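Local atomic coordinates of pantothenate synthetase (Francisella tularensis subsp. tularensis, PDB entry 3N8H), a protein that probably catalyses the ATP-dependent condensation of pantoate with beta-alanine to pantothenate, by way of a pantoyl-adenylate intermediate. Residues 23-28 and 144-149; 99-104 and 132-137; 113-118 and 157-162; 199-204 and 227-232. All coordinates share one frame; numbering follows the deposited sequence.

Contact 1 (23-28 and 144-149); sequences QQKIGF and PNNLYL. With AMP (adenosine monophosphate), chain D.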
loop_
_atom_site.group_PDB
_atom_site.type_symbol
_atom_site.label_atom_id
_atom_site.label_comp_id
_atom_site.label_asym_id
_atom_site.label_seq_id
_atom_site.Cartn_x
_atom_site.Cartn_y
_atom_site.Cartn_z
ATOM N N GLN A 23 7.560 -24.030 11.945
ATOM C CA GLN A 23 7.027 -25.338 11.575
ATOM C C GLN A 23 5.512 -25.300 11.413
ATOM O O GLN A 23 4.929 -26.121 10.709
ATOM C CB GLN A 23 7.389 -26.365 12.650
ATOM C CG GLN A 23 8.830 -26.269 13.132
ATOM C CD GLN A 23 9.821 -26.344 11.991
ATOM O OE1 GLN A 23 9.483 -26.782 10.888
ATOM N NE2 GLN A 23 11.053 -25.916 12.246
ATOM N N GLN A 24 4.883 -24.339 12.077
ATOM C CA GLN A 24 3.429 -24.275 12.148
ATOM C C GLN A 24 2.849 -23.490 10.977
ATOM O O GLN A 24 3.127 -22.310 10.818
ATOM C CB GLN A 24 2.990 -23.670 13.489
ATOM C CG GLN A 24 3.342 -24.553 14.684
ATOM C CD GLN A 24 2.879 -23.972 16.004
ATOM O OE1 GLN A 24 2.217 -24.647 16.793
ATOM N NE2 GLN A 24 3.221 -22.711 16.249
ATOM N N LYS A 25 2.069 -24.176 10.148
ATOM C CA LYS A 25 1.347 -23.532 9.063
ATOM C C LYS A 25 0.261 -22.656 9.665
ATOM O O LYS A 25 -0.535 -23.122 10.486
ATOM C CB LYS A 25 0.709 -24.571 8.147
ATOM C CG LYS A 25 1.695 -25.495 7.463
ATOM C CD LYS A 25 1.435 -25.546 5.957
ATOM C CE LYS A 25 1.536 -24.148 5.335
ATOM N NZ LYS A 25 1.363 -24.131 3.841
ATOM N N ILE A 26 0.234 -21.390 9.259
ATOM C CA ILE A 26 -0.763 -20.447 9.751
ATOM C C ILE A 26 -1.812 -20.163 8.680
ATOM O O ILE A 26 -1.483 -19.746 7.560
ATOM C CB ILE A 26 -0.116 -19.127 10.167
ATOM C CG1 ILE A 26 1.072 -19.391 11.093
ATOM C CG2 ILE A 26 -1.152 -18.212 10.829
ATOM C CD1 ILE A 26 1.678 -18.142 11.685
ATOM N N GLY A 27 -3.072 -20.394 9.027
ATOM C CA GLY A 27 -4.186 -20.024 8.166
ATOM C C GLY A 27 -4.938 -18.808 8.692
ATOM O O GLY A 27 -5.170 -18.668 9.896
ATOM N N PHE A 28 -5.322 -17.919 7.789
ATOM C CA PHE A 28 -5.947 -16.672 8.208
ATOM C C PHE A 28 -7.301 -16.473 7.538
ATOM O O PHE A 28 -7.418 -16.569 6.318
ATOM C CB PHE A 28 -5.023 -15.491 7.897
ATOM C CG PHE A 28 -5.644 -14.130 8.182
ATOM C CD1 PHE A 28 -5.450 -13.067 7.307
ATOM C CD2 PHE A 28 -6.424 -13.926 9.311
ATOM C CE1 PHE A 28 -6.019 -11.814 7.561
ATOM C CE2 PHE A 28 -6.996 -12.670 9.584
ATOM C CZ PHE A 28 -6.788 -11.621 8.717
ATOM N N PRO A 144 0.347 -14.664 7.493
ATOM C CA PRO A 144 -0.073 -16.055 7.430
ATOM C C PRO A 144 0.562 -16.758 6.248
ATOM O O PRO A 144 1.043 -16.111 5.315
ATOM C CB PRO A 144 -1.589 -15.942 7.208
ATOM C CG PRO A 144 -1.720 -14.673 6.396
ATOM C CD PRO A 144 -0.674 -13.746 6.955
ATOM N N ASN A 145 0.526 -18.085 6.288
ATOM C CA ASN A 145 0.923 -18.915 5.164
ATOM C C ASN A 145 -0.206 -19.035 4.148
ATOM O O ASN A 145 0.041 -19.055 2.926
ATOM C CB ASN A 145 1.300 -20.310 5.655
ATOM C CG ASN A 145 2.481 -20.294 6.590
ATOM O OD1 ASN A 145 2.350 -20.554 7.794
ATOM N ND2 ASN A 145 3.653 -19.990 6.045
ATOM N N ASN A 146 -1.439 -19.124 4.665
ATOM C CA ASN A 146 -2.622 -19.340 3.836
ATOM C C ASN A 146 -3.768 -18.381 4.135
ATOM O O ASN A 146 -4.158 -18.196 5.289
ATOM C CB ASN A 146 -3.133 -20.772 3.971
ATOM C CG ASN A 146 -2.121 -21.797 3.472
ATOM O OD1 ASN A 146 -1.714 -21.779 2.313
ATOM N ND2 ASN A 146 -1.712 -22.682 4.351
ATOM N N LEU A 147 -4.312 -17.791 3.076
ATOM C CA LEU A 147 -5.430 -16.851 3.199
ATOM C C LEU A 147 -6.686 -17.452 2.565
ATOM O O LEU A 147 -6.646 -17.883 1.422
ATOM C CB LEU A 147 -5.105 -15.524 2.488
ATOM C CG LEU A 147 -6.193 -14.435 2.528
ATOM C CD1 LEU A 147 -6.539 -14.071 3.962
ATOM C CD2 LEU A 147 -5.786 -13.160 1.703
ATOM N N TYR A 148 -7.799 -17.440 3.298
ATOM C CA TYR A 148 -9.059 -18.042 2.821
ATOM C C TYR A 148 -10.097 -16.956 2.515
ATOM O O TYR A 148 -10.392 -16.114 3.366
ATOM C CB TYR A 148 -9.581 -19.096 3.844
ATOM C CG TYR A 148 -8.554 -20.201 3.992
ATOM C CD1 TYR A 148 -8.640 -21.358 3.244
ATOM C CD2 TYR A 148 -7.446 -20.022 4.785
ATOM C CE1 TYR A 148 -7.656 -22.341 3.311
ATOM C CE2 TYR A 148 -6.467 -20.991 4.868
ATOM C CZ TYR A 148 -6.566 -22.142 4.130
ATOM O OH TYR A 148 -5.565 -23.098 4.245
ATOM N N LEU A 149 -10.599 -16.975 1.274
ATOM C CA LEU A 149 -11.517 -15.973 0.754
ATOM C C LEU A 149 -12.697 -16.671 0.082
ATOM O O LEU A 149 -12.533 -17.748 -0.504
ATOM C CB LEU A 149 -10.816 -15.069 -0.283
ATOM C CG LEU A 149 -9.599 -14.216 0.109
ATOM C CD1 LEU A 149 -9.073 -13.463 -1.104
ATOM C CD2 LEU A 149 -9.961 -13.237 1.234
HETATM P P AMP D . -17.410 -10.463 5.096
HETATM O O1P AMP D . -17.387 -10.778 6.588
HETATM O O2P AMP D . -18.755 -10.460 4.436
HETATM O O3P AMP D . -16.586 -9.280 4.736
HETATM O "O5'" AMP D . -16.767 -11.802 4.446
HETATM C "C5'" AMP D . -15.583 -12.414 4.960
HETATM C "C4'" AMP D . -15.139 -13.533 4.051
HETATM O "O4'" AMP D . -16.194 -14.546 3.998
HETATM C "C3'" AMP D . -14.868 -13.099 2.599
HETATM O "O3'" AMP D . -13.799 -13.887 2.049
HETATM C "C2'" AMP D . -16.178 -13.458 1.910
HETATM O "O2'" AMP D . -16.116 -13.629 0.503
HETATM C "C1'" AMP D . -16.556 -14.745 2.639
HETATM N N9 AMP D . -17.980 -15.071 2.502
HETATM C C8 AMP D . -19.014 -14.234 2.748
HETATM N N7 AMP D . -20.200 -14.849 2.480
HETATM C C5 AMP D . -19.918 -16.096 2.024
HETATM C C6 AMP D . -20.710 -17.257 1.566
HETATM N N6 AMP D . -22.050 -17.171 1.530
HETATM N N1 AMP D . -20.068 -18.377 1.185
HETATM C C2 AMP D . -18.715 -18.423 1.205
HETATM N N3 AMP D . -17.925 -17.409 1.618
HETATM C C4 AMP D . -18.460 -16.233 2.039
#
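Strands 26-28 and 146-149 run parallel, their axes 4.8 Å apart at closest and turned by 25°, with Gly27 level with Asn146 and Phe28 with Leu147. Three main-chain bonds tie them: Asn146 N to Ile26 O, Phe28 N to Asn146 O at 2.8 Å, and Tyr148 N to Phe28 O. Ahead of the strand, Asn145 turns its CG anti to its carbonyl carbon, so that Asn145 OD1, 2.7 Å from Ile26 N, accepts its N-H on a lone pair in the amide plane, nearly straight (166°). Asn145 N also reaches Ile26 O, which therefore accepts two N-H groups. On the Phe28 and Leu147 face, Phe28 CB rests on Pro144 CB at 3.5 Å; the Phe28 ring lies alongside Leu147, CD1 to CD1 3.7 Å. On the other face the Tyr148 ring turns its edge to Phe28 O and Gly27 CA, and its OH bonds to Glu49 and Asn50. Asn146 spends its amide on Asn50 and Lys172. Leu149 CA comes within 3.4 Å of AMP O3'. The Asn145 carboxamide thus acts as a surrogate peptide group, continuing the pairing of these inner strands where the backbone turns at Asn145, just before the strand.

Contact 2 (99-104 and 132-137); sequences DIYPDG and LTVVLK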
loop_
_atom_site.group_PDB
_atom_site.type_symbol
_atom_site.label_atom_id
_atom_site.label_comp_id
_atom_site.label_asym_id
_atom_site.label_seq_id
_atom_site.Cartn_x
_atom_site.Cartn_y
_atom_site.Cartn_z
ATOM N N ASP A 99 -6.319 0.877 16.637
ATOM C CA ASP A 99 -5.253 -0.106 16.412
ATOM C C ASP A 99 -4.853 -0.107 14.923
ATOM O O ASP A 99 -3.671 -0.102 14.572
ATOM C CB ASP A 99 -5.723 -1.506 16.797
ATOM C CG ASP A 99 -5.919 -1.672 18.301
ATOM O OD1 ASP A 99 -6.774 -2.496 18.707
ATOM O OD2 ASP A 99 -5.230 -0.969 19.068
ATOM N N ILE A 100 -5.851 -0.116 14.051
ATOM C CA ILE A 100 -5.602 -0.330 12.628
ATOM C C ILE A 100 -5.207 0.948 11.896
ATOM O O ILE A 100 -4.355 0.931 10.984
ATOM C CB ILE A 100 -6.811 -1.019 11.930
ATOM C CG1 ILE A 100 -7.064 -2.390 12.556
ATOM C CG2 ILE A 100 -6.548 -1.185 10.432
ATOM C CD1 ILE A 100 -5.851 -3.326 12.514
ATOM N N TYR A 101 -5.833 2.048 12.299
ATOM C CA TYR A 101 -5.573 3.365 11.731
ATOM C C TYR A 101 -5.168 4.315 12.837
ATOM O O TYR A 101 -5.958 5.152 13.250
ATOM C CB TYR A 101 -6.833 3.917 11.094
ATOM C CG TYR A 101 -7.352 3.063 9.980
ATOM C CD1 TYR A 101 -6.828 3.169 8.684
ATOM C CD2 TYR A 101 -8.365 2.142 10.220
ATOM C CE1 TYR A 101 -7.316 2.382 7.668
ATOM C CE2 TYR A 101 -8.867 1.362 9.218
ATOM C CZ TYR A 101 -8.346 1.475 7.946
ATOM O OH TYR A 101 -8.873 0.675 6.958
ATOM N N PRO A 102 -3.927 4.184 13.324
ATOM C CA PRO A 102 -3.439 5.022 14.420
ATOM C C PRO A 102 -3.596 6.519 14.144
ATOM O O PRO A 102 -3.882 7.271 15.071
ATOM C CB PRO A 102 -1.952 4.641 14.527
ATOM C CG PRO A 102 -1.635 3.882 13.247
ATOM C CD PRO A 102 -2.925 3.202 12.884
ATOM N N ASP A 103 -3.421 6.939 12.886
ATOM C CA ASP A 103 -3.404 8.360 12.530
ATOM C C ASP A 103 -4.528 8.678 11.543
ATOM O O ASP A 103 -4.520 9.717 10.880
ATOM C CB ASP A 103 -2.050 8.742 11.903
ATOM C CG ASP A 103 -0.880 8.476 12.840
ATOM O OD1 ASP A 103 -0.922 9.000 13.977
ATOM O OD2 ASP A 103 0.073 7.745 12.451
ATOM N N GLY A 104 -5.497 7.775 11.461
ATOM C CA GLY A 104 -6.578 7.897 10.502
ATOM C C GLY A 104 -6.222 7.257 9.175
ATOM O O GLY A 104 -5.209 6.570 9.055
ATOM N N LEU A 132 -8.749 -2.980 0.171
ATOM C CA LEU A 132 -7.337 -3.269 -0.123
ATOM C C LEU A 132 -6.366 -2.720 0.936
ATOM O O LEU A 132 -5.372 -3.363 1.264
ATOM C CB LEU A 132 -6.972 -2.697 -1.493
ATOM C CG LEU A 132 -7.577 -3.498 -2.647
ATOM C CD1 LEU A 132 -7.358 -2.779 -3.988
ATOM C CD2 LEU A 132 -6.979 -4.927 -2.660
ATOM N N THR A 133 -6.651 -1.528 1.458
ATOM C CA THR A 133 -5.803 -0.919 2.479
ATOM C C THR A 133 -5.853 -1.730 3.796
ATOM O O THR A 133 -4.816 -2.078 4.374
ATOM C CB THR A 133 -6.221 0.554 2.748
ATOM O OG1 THR A 133 -6.149 1.307 1.519
ATOM C CG2 THR A 133 -5.301 1.190 3.777
ATOM N N VAL A 134 -7.056 -2.050 4.246
ATOM C CA VAL A 134 -7.207 -2.842 5.468
ATOM C C VAL A 134 -6.692 -4.269 5.255
ATOM O O VAL A 134 -6.084 -4.842 6.149
ATOM C CB VAL A 134 -8.663 -2.832 6.024
ATOM C CG1 VAL A 134 -9.568 -3.785 5.250
ATOM C CG2 VAL A 134 -8.647 -3.224 7.496
ATOM N N VAL A 135 -6.894 -4.838 4.069
ATOM C CA VAL A 135 -6.393 -6.194 3.827
ATOM C C VAL A 135 -4.849 -6.228 3.869
ATOM O O VAL A 135 -4.231 -7.082 4.533
ATOM C CB VAL A 135 -6.961 -6.788 2.490
ATOM C CG1 VAL A 135 -6.209 -8.055 2.082
ATOM C CG2 VAL A 135 -8.442 -7.092 2.648
ATOM N N LEU A 136 -4.232 -5.255 3.207
ATOM C CA LEU A 136 -2.777 -5.104 3.282
ATOM C C LEU A 136 -2.301 -5.016 4.742
ATOM O O LEU A 136 -1.343 -5.675 5.124
ATOM C CB LEU A 136 -2.304 -3.871 2.495
ATOM C CG LEU A 136 -0.775 -3.715 2.431
ATOM C CD1 LEU A 136 -0.070 -5.041 2.082
ATOM C CD2 LEU A 136 -0.358 -2.616 1.444
ATOM N N LYS A 137 -2.960 -4.188 5.543
ATOM C CA LYS A 137 -2.599 -4.059 6.962
ATOM C C LYS A 137 -2.725 -5.387 7.732
ATOM O O LYS A 137 -1.828 -5.787 8.483
ATOM C CB LYS A 137 -3.483 -2.983 7.611
ATOM C CG LYS A 137 -3.082 -1.548 7.242
ATOM C CD LYS A 137 -4.206 -0.560 7.648
ATOM C CE LYS A 137 -3.744 0.903 7.469
ATOM N NZ LYS A 137 -2.896 1.372 8.609
#
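Lys137 leaves its helix with CG anti to the carbonyl carbon (chi1 -75°), runs extended through chi2 and chi3, and bends only at chi4 (-80°), which swings NZ onto Ile100 O. Tyr101 likewise has CG anti to its carbonyl carbon, and this carries the ring back toward helix 127-142. Lys137 NZ donates to Ile100 O at 2.8 Å, nearly along the C=O axis (165°), just where helix 97-100 gives way to the type I turn of residues 101-104. The aliphatic part of the lysine is packed as well: Lys137 CD lies 3.7 Å from Ile100 CG2, and CE is 3.9 Å from Tyr101 CE1, the lysine and tyrosine side chains crossing at about a right angle. Ile100 CG2 also sits over one face of the Tyr101 ring, offset toward the rim, and touches Val134 CG2 at 4.1 Å. The Tyr101 OH ends 3.6 Å from Val134 CB, while its polar needs are met by Asn60 and Thr62. Lys137 NZ also forms a salt bridge with Asp166 of the second subunit, whose Phe167 adds a cation-pi contact; this pairing probably helps keep the buried amine protonated. Through Lys137, helix 127-142 is joined to the end of helix 97-100 and to the second subunit, while strand 107-111 and helix 154-166 pack against Leu132 and Leu136.

Contact 3 (113-118 and 157-162); sequences LEIANI and VMLIKQ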
loop_
_atom_site.group_PDB
_atom_site.type_symbol
_atom_site.label_atom_id
_atom_site.label_comp_id
_atom_site.label_asym_id
_atom_site.label_seq_id
_atom_site.Cartn_x
_atom_site.Cartn_y
_atom_site.Cartn_z
ATOM N N LEU A 113 -7.259 -0.060 -12.289
ATOM C CA LEU A 113 -7.378 -1.134 -13.264
ATOM C C LEU A 113 -8.831 -1.488 -13.531
ATOM O O LEU A 113 -9.716 -1.145 -12.755
ATOM C CB LEU A 113 -6.592 -2.384 -12.852
ATOM C CG LEU A 113 -6.397 -2.899 -11.411
ATOM C CD1 LEU A 113 -7.343 -2.335 -10.354
ATOM C CD2 LEU A 113 -6.387 -4.422 -11.378
ATOM N N GLU A 114 -9.065 -2.194 -14.632
ATOM C CA GLU A 114 -10.424 -2.436 -15.117
ATOM C C GLU A 114 -11.351 -3.145 -14.136
ATOM O O GLU A 114 -12.468 -2.686 -13.860
ATOM C CB GLU A 114 -10.384 -3.189 -16.443
ATOM C CG GLU A 114 -10.562 -2.272 -17.631
ATOM C CD GLU A 114 -11.933 -1.611 -17.644
ATOM O OE1 GLU A 114 -12.023 -0.412 -17.285
ATOM O OE2 GLU A 114 -12.918 -2.293 -18.007
ATOM N N ILE A 115 -10.885 -4.261 -13.606
ATOM C CA ILE A 115 -11.715 -5.040 -12.694
ATOM C C ILE A 115 -12.219 -4.205 -11.516
ATOM O O ILE A 115 -13.233 -4.525 -10.917
ATOM C CB ILE A 115 -10.980 -6.285 -12.177
ATOM C CG1 ILE A 115 -11.974 -7.254 -11.530
ATOM C CG2 ILE A 115 -9.876 -5.893 -11.192
ATOM C CD1 ILE A 115 -13.153 -7.606 -12.419
ATOM N N ALA A 116 -11.521 -3.129 -11.188
ATOM C CA ALA A 116 -11.923 -2.300 -10.054
ATOM C C ALA A 116 -12.936 -1.243 -10.444
ATOM O O ALA A 116 -13.543 -0.620 -9.576
ATOM C CB ALA A 116 -10.718 -1.641 -9.428
ATOM N N ASN A 117 -13.092 -1.039 -11.756
ATOM C CA ASN A 117 -13.892 0.048 -12.295
ATOM C C ASN A 117 -15.296 -0.364 -12.704
ATOM O O ASN A 117 -16.098 0.480 -13.112
ATOM C CB ASN A 117 -13.210 0.644 -13.529
ATOM C CG ASN A 117 -11.995 1.458 -13.186
ATOM O OD1 ASN A 117 -11.866 1.972 -12.076
ATOM N ND2 ASN A 117 -11.092 1.593 -14.145
ATOM N N ILE A 118 -15.582 -1.654 -12.618
ATOM C CA ILE A 118 -16.885 -2.180 -13.023
ATOM C C ILE A 118 -17.619 -2.825 -11.856
ATOM O O ILE A 118 -17.049 -2.991 -10.766
ATOM C CB ILE A 118 -16.729 -3.222 -14.144
ATOM C CG1 ILE A 118 -15.768 -4.337 -13.699
ATOM C CG2 ILE A 118 -16.247 -2.534 -15.470
ATOM C CD1 ILE A 118 -15.764 -5.584 -14.588
ATOM N N VAL A 157 -11.597 -11.078 -4.467
ATOM C CA VAL A 157 -10.574 -12.124 -4.620
ATOM C C VAL A 157 -9.481 -11.725 -5.618
ATOM O O VAL A 157 -8.284 -11.800 -5.301
ATOM C CB VAL A 157 -11.191 -13.464 -5.074
ATOM C CG1 VAL A 157 -10.092 -14.427 -5.501
ATOM C CG2 VAL A 157 -12.023 -14.083 -3.968
HETATM N N MSE A 158 -9.894 -11.304 -6.821
HETATM C CA MSE A 158 -8.964 -10.920 -7.890
HETATM C C MSE A 158 -8.067 -9.780 -7.440
HETATM O O MSE A 158 -6.859 -9.796 -7.656
HETATM C CB MSE A 158 -9.737 -10.500 -9.145
HETATM C CG MSE A 158 -10.629 -11.582 -9.728
HETATM SE SE MSE A 158 -11.501 -11.010 -11.394
HETATM C CE MSE A 158 -9.931 -10.519 -12.454
ATOM N N LEU A 159 -8.668 -8.792 -6.799
ATOM C CA LEU A 159 -7.931 -7.654 -6.293
ATOM C C LEU A 159 -6.939 -8.073 -5.201
ATOM O O LEU A 159 -5.804 -7.592 -5.158
ATOM C CB LEU A 159 -8.908 -6.592 -5.758
ATOM C CG LEU A 159 -9.719 -5.849 -6.798
ATOM C CD1 LEU A 159 -10.670 -4.861 -6.133
ATOM C CD2 LEU A 159 -8.749 -5.141 -7.764
ATOM N N ILE A 160 -7.350 -8.984 -4.322
ATOM C CA ILE A 160 -6.435 -9.383 -3.267
ATOM C C ILE A 160 -5.272 -10.212 -3.860
ATOM O O ILE A 160 -4.145 -10.152 -3.369
ATOM C CB ILE A 160 -7.176 -10.112 -2.101
ATOM C CG1 ILE A 160 -8.046 -9.115 -1.316
ATOM C CG2 ILE A 160 -6.185 -10.827 -1.160
ATOM C CD1 ILE A 160 -8.921 -9.817 -0.257
ATOM N N LYS A 161 -5.536 -10.955 -4.932
ATOM C CA LYS A 161 -4.462 -11.746 -5.558
ATOM C C LYS A 161 -3.464 -10.774 -6.162
ATOM O O LYS A 161 -2.253 -11.002 -6.111
ATOM C CB LYS A 161 -4.997 -12.723 -6.621
ATOM C CG LYS A 161 -5.833 -13.893 -6.077
ATOM C CD LYS A 161 -6.395 -14.764 -7.219
ATOM C CE LYS A 161 -6.882 -16.139 -6.729
ATOM N NZ LYS A 161 -7.557 -16.914 -7.850
ATOM N N GLN A 162 -3.968 -9.661 -6.700
ATOM C CA GLN A 162 -3.075 -8.669 -7.311
ATOM C C GLN A 162 -2.253 -7.957 -6.215
ATOM O O GLN A 162 -1.052 -7.756 -6.365
ATOM C CB GLN A 162 -3.859 -7.655 -8.143
ATOM C CG GLN A 162 -2.973 -6.668 -8.891
ATOM C CD GLN A 162 -2.190 -7.329 -10.008
ATOM O OE1 GLN A 162 -2.750 -8.087 -10.796
ATOM N NE2 GLN A 162 -0.893 -7.045 -10.082
#
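Leu159 pushes its CD2 methyl into a group of three apolar side chains: Ile115 CG2 at 3.7 Å, Leu113 CD1 at 4.1 Å and Ala116 CB at 4.3 Å. Its CG is anti to the carbonyl carbon, and chi2 (178°) sets CD1 anti to CA, leaving CD2 as the branch that turns to the 113-116 side chains. Ile115 divides its two branches between neighbours. CG1, anti to the backbone N (chi1 -165°), reaches the selenium of Met158, a selenomethionine, with Met158 SE 3.8 Å from Ile115 CG1, whereas CG2 takes the crowded position between N and the carbonyl carbon and faces Leu159. The Met158 chain bends at chi3 and so folds CE back along Ile115 CG1. The attachment is wholly apolar and passes from the buried Leu159 to the exposed Met158. Beside it, Gln155 NE2 bonds to Ile115 O and Ile118 O. Leu159 also packs on Phe128, Met131 and Leu132, so the short helix about 114-117 and helix 127-142 both adjoin helix 154-166, which uses Val157 and Ile160 to cover strands 146-150 and 172-176.

Contact 4 (199-204 and 227-232); sequences IEIANK and TGAKLQ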
loop_
_atom_site.group_PDB
_atom_site.type_symbol
_atom_site.label_atom_id
_atom_site.label_comp_id
_atom_site.label_asym_id
_atom_site.label_seq_id
_atom_site.Cartn_x
_atom_site.Cartn_y
_atom_site.Cartn_z
ATOM N N ILE A 199 -37.103 -11.610 3.532
ATOM C CA ILE A 199 -36.638 -12.976 3.317
ATOM C C ILE A 199 -37.407 -13.650 2.189
ATOM O O ILE A 199 -36.836 -14.410 1.411
ATOM C CB ILE A 199 -36.802 -13.832 4.608
ATOM C CG1 ILE A 199 -35.851 -13.343 5.701
ATOM C CG2 ILE A 199 -36.547 -15.296 4.312
ATOM C CD1 ILE A 199 -34.387 -13.444 5.322
ATOM N N GLU A 200 -38.710 -13.387 2.103
ATOM C CA GLU A 200 -39.538 -14.070 1.116
ATOM C C GLU A 200 -39.328 -13.463 -0.279
ATOM O O GLU A 200 -39.393 -14.150 -1.303
ATOM C CB GLU A 200 -41.020 -14.040 1.514
ATOM C CG GLU A 200 -41.656 -12.649 1.492
ATOM C CD GLU A 200 -43.153 -12.672 1.199
ATOM O OE1 GLU A 200 -43.897 -11.898 1.844
ATOM O OE2 GLU A 200 -43.584 -13.460 0.323
ATOM N N ILE A 201 -39.065 -12.169 -0.313
ATOM C CA ILE A 201 -38.676 -11.529 -1.559
ATOM C C ILE A 201 -37.336 -12.107 -2.012
ATOM O O ILE A 201 -37.166 -12.463 -3.170
ATOM C CB ILE A 201 -38.555 -10.035 -1.366
ATOM C CG1 ILE A 201 -39.942 -9.465 -1.022
ATOM C CG2 ILE A 201 -37.957 -9.380 -2.618
ATOM C CD1 ILE A 201 -39.882 -8.005 -0.604
ATOM N N ALA A 202 -36.383 -12.204 -1.095
ATOM C CA ALA A 202 -35.081 -12.739 -1.458
ATOM C C ALA A 202 -35.243 -14.123 -2.086
ATOM O O ALA A 202 -34.667 -14.398 -3.139
ATOM C CB ALA A 202 -34.151 -12.779 -0.246
ATOM N N ASN A 203 -36.042 -14.987 -1.455
ATOM C CA ASN A 203 -36.275 -16.345 -1.981
ATOM C C ASN A 203 -36.948 -16.363 -3.364
ATOM O O ASN A 203 -36.584 -17.166 -4.225
ATOM C CB ASN A 203 -37.067 -17.207 -0.986
ATOM C CG ASN A 203 -36.266 -17.552 0.282
ATOM O OD1 ASN A 203 -35.028 -17.655 0.265
ATOM N ND2 ASN A 203 -36.984 -17.747 1.385
ATOM N N LYS A 204 -37.925 -15.485 -3.574
ATOM C CA LYS A 204 -38.539 -15.323 -4.889
ATOM C C LYS A 204 -37.529 -14.929 -5.974
ATOM O O LYS A 204 -37.594 -15.423 -7.090
ATOM C CB LYS A 204 -39.685 -14.303 -4.854
ATOM C CG LYS A 204 -40.964 -14.821 -4.217
ATOM C CD LYS A 204 -42.075 -13.767 -4.219
ATOM C CE LYS A 204 -41.734 -12.592 -3.308
ATOM N NZ LYS A 204 -42.896 -11.695 -3.084
ATOM N N THR A 227 -40.536 -8.352 -7.763
ATOM C CA THR A 227 -40.681 -8.997 -6.464
ATOM C C THR A 227 -40.702 -7.947 -5.377
ATOM O O THR A 227 -41.018 -8.246 -4.226
ATOM C CB THR A 227 -39.498 -9.934 -6.162
ATOM O OG1 THR A 227 -38.320 -9.149 -5.915
ATOM C CG2 THR A 227 -39.247 -10.896 -7.342
ATOM N N GLY A 228 -40.321 -6.721 -5.730
ATOM C CA GLY A 228 -40.183 -5.663 -4.742
ATOM C C GLY A 228 -38.752 -5.327 -4.402
ATOM O O GLY A 228 -38.478 -4.314 -3.764
ATOM N N ALA A 229 -37.828 -6.194 -4.811
ATOM C CA ALA A 229 -36.406 -5.878 -4.741
ATOM C C ALA A 229 -36.067 -4.784 -5.775
ATOM O O ALA A 229 -36.836 -4.563 -6.708
ATOM C CB ALA A 229 -35.599 -7.132 -5.014
ATOM N N LYS A 230 -34.934 -4.099 -5.605
ATOM C CA LYS A 230 -34.437 -3.163 -6.635
ATOM C C LYS A 230 -33.072 -3.570 -7.139
ATOM O O LYS A 230 -32.070 -3.516 -6.422
ATOM C CB LYS A 230 -34.404 -1.706 -6.154
ATOM C CG LYS A 230 -35.761 -1.004 -6.286
ATOM C CD LYS A 230 -35.947 0.118 -5.273
ATOM C CE LYS A 230 -37.335 0.753 -5.414
ATOM N NZ LYS A 230 -37.994 1.007 -4.099
ATOM N N LEU A 231 -33.049 -3.991 -8.388
ATOM C CA LEU A 231 -31.827 -4.480 -8.989
ATOM C C LEU A 231 -30.849 -3.300 -9.179
ATOM O O LEU A 231 -31.220 -2.254 -9.691
ATOM C CB LEU A 231 -32.177 -5.189 -10.301
ATOM C CG LEU A 231 -31.223 -6.160 -11.003
ATOM C CD1 LEU A 231 -30.104 -5.397 -11.674
ATOM C CD2 LEU A 231 -30.677 -7.228 -10.057
ATOM N N GLN A 232 -29.620 -3.461 -8.699
ATOM C CA GLN A 232 -28.538 -2.505 -8.960
ATOM C C GLN A 232 -27.894 -2.759 -10.319
ATOM O O GLN A 232 -27.782 -1.854 -11.164
ATOM C CB GLN A 232 -27.469 -2.589 -7.858
ATOM C CG GLN A 232 -27.924 -2.098 -6.500
ATOM C CD GLN A 232 -27.412 -0.695 -6.180
ATOM O OE1 GLN A 232 -26.241 -0.521 -5.815
ATOM N NE2 GLN A 232 -28.293 0.314 -6.302
#
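Thr227 OG1 is gripped twice: it accepts the N-H of Ala229, 3.2 Å from Ala229 N and nearly straight at 168°, and it is hydrogen-bonded to Ile224 O in helix 217-225. Chi1 of 71° sets OG1 in the crowded place between backbone N and carbonyl carbon, and from there it can reach forward two residues. Against this oxygen leans Ile201 CG2, at a snug 3.3 Å from Thr227 OG1. Ile201 CG2 also lies 4.0 Å from Ala229 CB, while Ile201 CG1 passes 3.6 Å from Thr227 O. The OG1 bond to Ala229 N is an ST turn; with Gly228 at positive phi (105°), it leads the chain from helix 217-225 into strand 230-237, an outer strand of the three-stranded antiparallel sheet. One helical turn beyond Ile201, Lys204 lays its CB 4.2 Å from Thr227 CG2. Lys204 NZ points back to Glu200 OE2 in a long salt bridge on the exposed flank. Ile247 of strand 240-247 touches both Ile201 and Ala229, and Ile205 of helix 196-210 packs on Thr227 and Ala229.

Contacts 1 and 2 are buried, contact 3 is partly so, and contact 4 lies at the surface, about 37 Å from contact 1 between centres and across the chain's centre from it. Contact 1 is strand pairing inside the parallel sheet, held by main-chain hydrogen bonds and one Asn side chain; contact 2 depends on one buried charge, contact 3 on apolar packing alone, and contact 4 on van der Waals contact beside a local turn. Contact 3 joins the other two: Ile160 packs on Leu147 and Leu149 of contact 1 and on Val135 of contact 2. Contacts 2 and 3 both reach the second subunit. Contact 4 belongs to the antiparallel-sheet region and touches none of the others.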